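Local atomic coordinates of exported gluconolactonase (Xanthomonas campestris pv. campestris, PDB entry 3DR2), a protein that probably hydrolyses gluconolactone to gluconate in glucose secondary metabolism, as a calcium-binding six-bladed beta-propeller enzyme of the SMP-30 family. Residues A[164-176]-A[181-193]. Sequence-based numbering, arbitrary orientation.
Sequences PELAHHSVYRLPP and LQRMADLDHPNGL. With CA (calcium ion), chain D.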
loop_
_atom_site.group_PDB
_atom_site.type_symbol
_atom_site.label_atom_id
_atom_site.label_comp_id
_atom_site.label_asym_id
_atom_site.label_seq_id
_atom_site.Cartn_x
_atom_site.Cartn_y
_atom_site.Cartn_z
ATOM N N PRO A 164 19.770 -11.239 4.648
ATOM C CA PRO A 164 19.296 -12.456 5.305
ATOM C C PRO A 164 20.327 -13.029 6.269
ATOM O O PRO A 164 21.528 -12.854 6.074
ATOM C CB PRO A 164 19.009 -13.389 4.130
ATOM C CG PRO A 164 20.000 -12.955 3.107
ATOM C CD PRO A 164 19.920 -11.449 3.198
ATOM N N GLU A 165 19.848 -13.697 7.315
ATOM C CA GLU A 165 20.729 -14.311 8.307
ATOM C C GLU A 165 20.932 -15.780 7.954
ATOM O O GLU A 165 21.877 -16.419 8.419
ATOM C CB GLU A 165 20.121 -14.198 9.707
ATOM C CG GLU A 165 19.902 -12.775 10.183
ATOM C CD GLU A 165 19.451 -12.700 11.636
ATOM O OE1 GLU A 165 19.070 -11.599 12.081
ATOM O OE2 GLU A 165 19.483 -13.736 12.336
ATOM N N LEU A 166 20.031 -16.316 7.134
ATOM C CA LEU A 166 20.111 -17.705 6.704
ATOM C C LEU A 166 20.691 -17.753 5.294
ATOM O O LEU A 166 20.435 -16.861 4.486
ATOM C CB LEU A 166 18.720 -18.345 6.720
ATOM C CG LEU A 166 17.983 -18.336 8.065
ATOM C CD1 LEU A 166 16.619 -18.993 7.918
ATOM C CD2 LEU A 166 18.809 -19.061 9.111
ATOM N N ALA A 167 21.472 -18.792 5.004
ATOM C CA ALA A 167 22.089 -18.945 3.691
ATOM C C ALA A 167 21.303 -19.926 2.831
ATOM O O ALA A 167 21.866 -20.633 1.992
ATOM C CB ALA A 167 23.530 -19.424 3.848
ATOM N N HIS A 168 19.997 -19.968 3.044
ATOM C CA HIS A 168 19.141 -20.865 2.293
ATOM C C HIS A 168 17.691 -20.401 2.338
ATOM O O HIS A 168 17.272 -19.743 3.297
ATOM C CB HIS A 168 19.259 -22.288 2.862
ATOM C CG HIS A 168 19.135 -22.359 4.356
ATOM N ND1 HIS A 168 17.922 -22.479 5.000
ATOM C CD2 HIS A 168 20.074 -22.301 5.331
ATOM C CE1 HIS A 168 18.118 -22.491 6.308
ATOM N NE2 HIS A 168 19.415 -22.383 6.534
ATOM N N HIS A 169 16.947 -20.722 1.281
ATOM C CA HIS A 169 15.519 -20.396 1.177
ATOM C C HIS A 169 14.897 -21.775 1.317
ATOM O O HIS A 169 14.928 -22.561 0.375
ATOM C CB HIS A 169 15.168 -19.853 -0.208
ATOM C CG HIS A 169 15.985 -18.677 -0.634
ATOM N ND1 HIS A 169 15.964 -18.194 -1.923
ATOM C CD2 HIS A 169 16.846 -17.888 0.052
ATOM C CE1 HIS A 169 16.778 -17.156 -2.016
ATOM N NE2 HIS A 169 17.326 -16.951 -0.831
ATOM N N SER A 170 14.314 -22.070 2.470
ATOM C CA SER A 170 13.781 -23.403 2.681
ATOM C C SER A 170 12.282 -23.550 2.830
ATOM O O SER A 170 11.551 -22.572 2.980
ATOM C CB SER A 170 14.443 -24.010 3.920
ATOM O OG SER A 170 15.852 -23.900 3.848
ATOM N N VAL A 171 11.847 -24.804 2.760
ATOM C CA VAL A 171 10.460 -25.180 2.977
ATOM C C VAL A 171 10.613 -25.796 4.360
ATOM O O VAL A 171 11.462 -26.666 4.555
ATOM C CB VAL A 171 9.973 -26.273 2.000
ATOM C CG1 VAL A 171 8.616 -26.797 2.453
ATOM C CG2 VAL A 171 9.860 -25.710 0.591
ATOM N N TYR A 172 9.826 -25.330 5.320
ATOM C CA TYR A 172 9.916 -25.848 6.680
ATOM C C TYR A 172 8.637 -26.521 7.144
ATOM O O TYR A 172 7.559 -26.285 6.597
ATOM C CB TYR A 172 10.217 -24.727 7.678
ATOM C CG TYR A 172 11.528 -24.008 7.488
ATOM C CD1 TYR A 172 11.628 -22.909 6.641
ATOM C CD2 TYR A 172 12.663 -24.398 8.197
ATOM C CE1 TYR A 172 12.819 -22.209 6.510
ATOM C CE2 TYR A 172 13.856 -23.713 8.075
ATOM C CZ TYR A 172 13.931 -22.617 7.231
ATOM O OH TYR A 172 15.117 -21.942 7.106
ATOM N N ARG A 173 8.777 -27.354 8.171
ATOM C CA ARG A 173 7.644 -28.041 8.778
ATOM C C ARG A 173 7.663 -27.737 10.270
ATOM O O ARG A 173 8.657 -28.000 10.951
ATOM C CB ARG A 173 7.723 -29.556 8.574
ATOM C CG ARG A 173 6.640 -30.315 9.337
ATOM C CD ARG A 173 6.667 -31.806 9.035
ATOM N NE ARG A 173 5.612 -32.528 9.747
ATOM C CZ ARG A 173 5.701 -32.940 11.009
ATOM N NH1 ARG A 173 4.689 -33.586 11.573
ATOM N NH2 ARG A 173 6.806 -32.723 11.703
ATOM N N LEU A 174 6.569 -27.175 10.774
ATOM C CA LEU A 174 6.469 -26.844 12.189
ATOM C C LEU A 174 5.532 -27.865 12.825
ATOM O O LEU A 174 4.327 -27.849 12.586
ATOM C CB LEU A 174 5.905 -25.427 12.376
ATOM C CG LEU A 174 6.192 -24.716 13.707
ATOM C CD1 LEU A 174 5.345 -23.454 13.791
ATOM C CD2 LEU A 174 5.888 -25.617 14.878
ATOM N N PRO A 175 6.083 -28.775 13.642
ATOM C CA PRO A 175 5.306 -29.816 14.321
ATOM C C PRO A 175 4.258 -29.243 15.267
ATOM O O PRO A 175 4.469 -28.193 15.880
ATOM C CB PRO A 175 6.372 -30.609 15.078
ATOM C CG PRO A 175 7.606 -30.401 14.266
ATOM C CD PRO A 175 7.516 -28.926 13.934
ATOM N N PRO A 176 3.114 -29.932 15.402
ATOM C CA PRO A 176 2.022 -29.500 16.281
ATOM C C PRO A 176 2.346 -29.801 17.744
ATOM O O PRO A 176 2.095 -28.983 18.627
ATOM C CB PRO A 176 0.841 -30.306 15.768
ATOM C CG PRO A 176 1.489 -31.601 15.381
ATOM C CD PRO A 176 2.741 -31.153 14.664
ATOM N N LEU A 181 11.460 -26.197 14.555
ATOM C CA LEU A 181 11.352 -26.062 13.110
ATOM C C LEU A 181 12.203 -27.122 12.431
ATOM O O LEU A 181 13.292 -27.448 12.900
ATOM C CB LEU A 181 11.840 -24.684 12.660
ATOM C CG LEU A 181 10.808 -23.599 12.360
ATOM C CD1 LEU A 181 11.516 -22.371 11.823
ATOM C CD2 LEU A 181 9.802 -24.118 11.344
ATOM N N GLN A 182 11.701 -27.650 11.322
ATOM C CA GLN A 182 12.413 -28.662 10.557
ATOM C C GLN A 182 12.702 -28.137 9.159
ATOM O O GLN A 182 11.781 -27.804 8.410
ATOM C CB GLN A 182 11.568 -29.927 10.433
ATOM C CG GLN A 182 11.246 -30.617 11.739
ATOM C CD GLN A 182 10.025 -31.502 11.612
ATOM O OE1 GLN A 182 8.904 -31.011 11.489
ATOM N NE2 GLN A 182 10.232 -32.809 11.629
ATOM N N ARG A 183 13.982 -28.055 8.821
ATOM C CA ARG A 183 14.415 -27.608 7.501
ATOM C C ARG A 183 14.222 -28.833 6.613
ATOM O O ARG A 183 14.973 -29.808 6.710
ATOM C CB ARG A 183 15.881 -27.198 7.574
ATOM C CG ARG A 183 16.529 -26.774 6.272
ATOM C CD ARG A 183 17.970 -26.402 6.558
ATOM N NE ARG A 183 18.763 -26.164 5.362
ATOM C CZ ARG A 183 20.045 -25.812 5.392
ATOM N NH1 ARG A 183 20.656 -25.661 6.559
ATOM N NH2 ARG A 183 20.719 -25.624 4.263
ATOM N N MET A 184 13.216 -28.780 5.746
ATOM C CA MET A 184 12.886 -29.916 4.894
ATOM C C MET A 184 13.514 -29.934 3.506
ATOM O O MET A 184 13.691 -31.003 2.911
ATOM C CB MET A 184 11.367 -30.020 4.775
ATOM C CG MET A 184 10.641 -29.867 6.104
ATOM S SD MET A 184 11.177 -31.059 7.364
ATOM C CE MET A 184 11.039 -32.544 6.414
ATOM N N ALA A 185 13.839 -28.762 2.977
ATOM C CA ALA A 185 14.449 -28.683 1.656
ATOM C C ALA A 185 14.849 -27.257 1.353
ATOM O O ALA A 185 14.242 -26.315 1.860
ATOM C CB ALA A 185 13.475 -29.179 0.601
ATOM N N ASP A 186 15.884 -27.096 0.536
ATOM C CA ASP A 186 16.327 -25.766 0.157
ATOM C C ASP A 186 15.992 -25.596 -1.317
ATOM O O ASP A 186 16.192 -26.513 -2.116
ATOM C CB ASP A 186 17.832 -25.595 0.380
ATOM C CG ASP A 186 18.251 -25.872 1.812
ATOM O OD1 ASP A 186 17.459 -25.604 2.744
ATOM O OD2 ASP A 186 19.390 -26.345 2.010
ATOM N N LEU A 187 15.466 -24.430 -1.672
ATOM C CA LEU A 187 15.093 -24.154 -3.052
ATOM C C LEU A 187 15.526 -22.742 -3.438
ATOM O O LEU A 187 16.196 -22.055 -2.668
ATOM C CB LEU A 187 13.573 -24.303 -3.223
ATOM C CG LEU A 187 12.916 -25.610 -2.748
ATOM C CD1 LEU A 187 12.686 -25.554 -1.241
ATOM C CD2 LEU A 187 11.588 -25.807 -3.457
ATOM N N ASP A 188 15.147 -22.317 -4.638
ATOM C CA ASP A 188 15.486 -20.983 -5.115
ATOM C C ASP A 188 14.200 -20.170 -5.092
ATOM O O ASP A 188 13.364 -20.310 -5.984
ATOM C CB ASP A 188 16.022 -21.049 -6.547
ATOM C CG ASP A 188 16.700 -19.761 -6.980
ATOM O OD1 ASP A 188 16.493 -18.713 -6.328
ATOM O OD2 ASP A 188 17.439 -19.792 -7.985
ATOM N N HIS A 189 14.037 -19.338 -4.068
ATOM C CA HIS A 189 12.837 -18.518 -3.929
ATOM C C HIS A 189 11.564 -19.362 -3.893
ATOM O O HIS A 189 10.648 -19.168 -4.704
ATOM C CB HIS A 189 12.760 -17.505 -5.071
ATOM C CG HIS A 189 13.804 -16.435 -4.993
ATOM N ND1 HIS A 189 13.572 -15.206 -4.417
ATOM C CD2 HIS A 189 15.101 -16.429 -5.383
ATOM C CE1 HIS A 189 14.679 -14.488 -4.455
ATOM N NE2 HIS A 189 15.622 -15.206 -5.037
ATOM N N PRO A 190 11.494 -20.322 -2.952
ATOM C CA PRO A 190 10.312 -21.178 -2.830
ATOM C C PRO A 190 9.156 -20.227 -2.589
ATOM O O PRO A 190 9.307 -19.245 -1.868
ATOM C CB PRO A 190 10.641 -22.049 -1.620
ATOM C CG PRO A 190 11.517 -21.156 -0.790
ATOM C CD PRO A 190 12.430 -20.562 -1.841
ATOM N N ASN A 191 8.008 -20.500 -3.195
ATOM C CA ASN A 191 6.887 -19.584 -3.060
ATOM C C ASN A 191 5.607 -20.257 -2.577
ATOM O O ASN A 191 5.332 -20.293 -1.376
ATOM C CB ASN A 191 6.655 -18.896 -4.407
ATOM C CG ASN A 191 5.968 -17.563 -4.261
ATOM O OD1 ASN A 191 5.119 -17.400 -3.394
ATOM N ND2 ASN A 191 6.320 -16.604 -5.112
ATOM N N GLY A 192 4.818 -20.784 -3.506
ATOM C CA GLY A 192 3.594 -21.450 -3.108
ATOM C C GLY A 192 3.850 -22.902 -2.762
ATOM O O GLY A 192 4.914 -23.439 -3.064
ATOM N N LEU A 193 2.886 -23.538 -2.111
ATOM C CA LEU A 193 3.022 -24.945 -1.764
ATOM C C LEU A 193 1.653 -25.528 -1.480
ATOM O O LEU A 193 0.720 -24.794 -1.138
ATOM C CB LEU A 193 3.926 -25.137 -0.539
ATOM C CG LEU A 193 3.365 -24.812 0.850
ATOM C CD1 LEU A 193 4.303 -25.360 1.923
ATOM C CD2 LEU A 193 3.189 -23.312 1.003
HETATM CA CA CA D . 3.229 -16.158 -2.665
HETATM O O HOH W 1 18.131 -22.320 -0.617
HETATM O O HOH W 2 2.385 -18.400 -2.717
HETATM O O HOH W 3 4.171 -13.796 -2.713
HETATM O O HOH W 4 2.003 -16.074 -0.594
HETATM O O HOH W 5 0.929 -16.207 -3.509
#
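R183 reaches along the hairpin of strands 169-174 and 182-187 toward its open end to lie flat on the imidazole of H168. Its CB approaches CE2 of Y172, and CG passes S170 OG at 3.8 Å. With CG anti to the backbone N (chi1 177°) and the chain extended beyond, CD arrives over the H168 ring face as a CH-pi contact. CZ then sits above the ring centre, the two planes 10° apart, while NH1 lies 3.5 Å from H168 NE2. Side-on, NE and NH2 grip the carboxylate of D186, with NH2 to OD2 at 2.7 Å. D186 OD1 also accepts from S170 OG (2.6 Å) on the anti side, somewhat out of the carboxylate plane, and that hydroxyl accepts a hydrogen bond from H168 ND1, tilted from the ring plane. Between the strands, M184 and A185 both face V171 in a classic beta bulge. Near the hairpin turn R173 NH2 meets Q182 OE1 at 2.7 Å on a lone pair, and R173 NH1 forms a salt bridge with D141. H169 ND1 accepts the backbone N-H of H189 in its ring plane, where the chain turns into the next propeller blade, whose N191 binds calcium through OD1. Two bonds and a stacked ring thus fix the R183 guanidinium, and its charge probably favours an ionised D186.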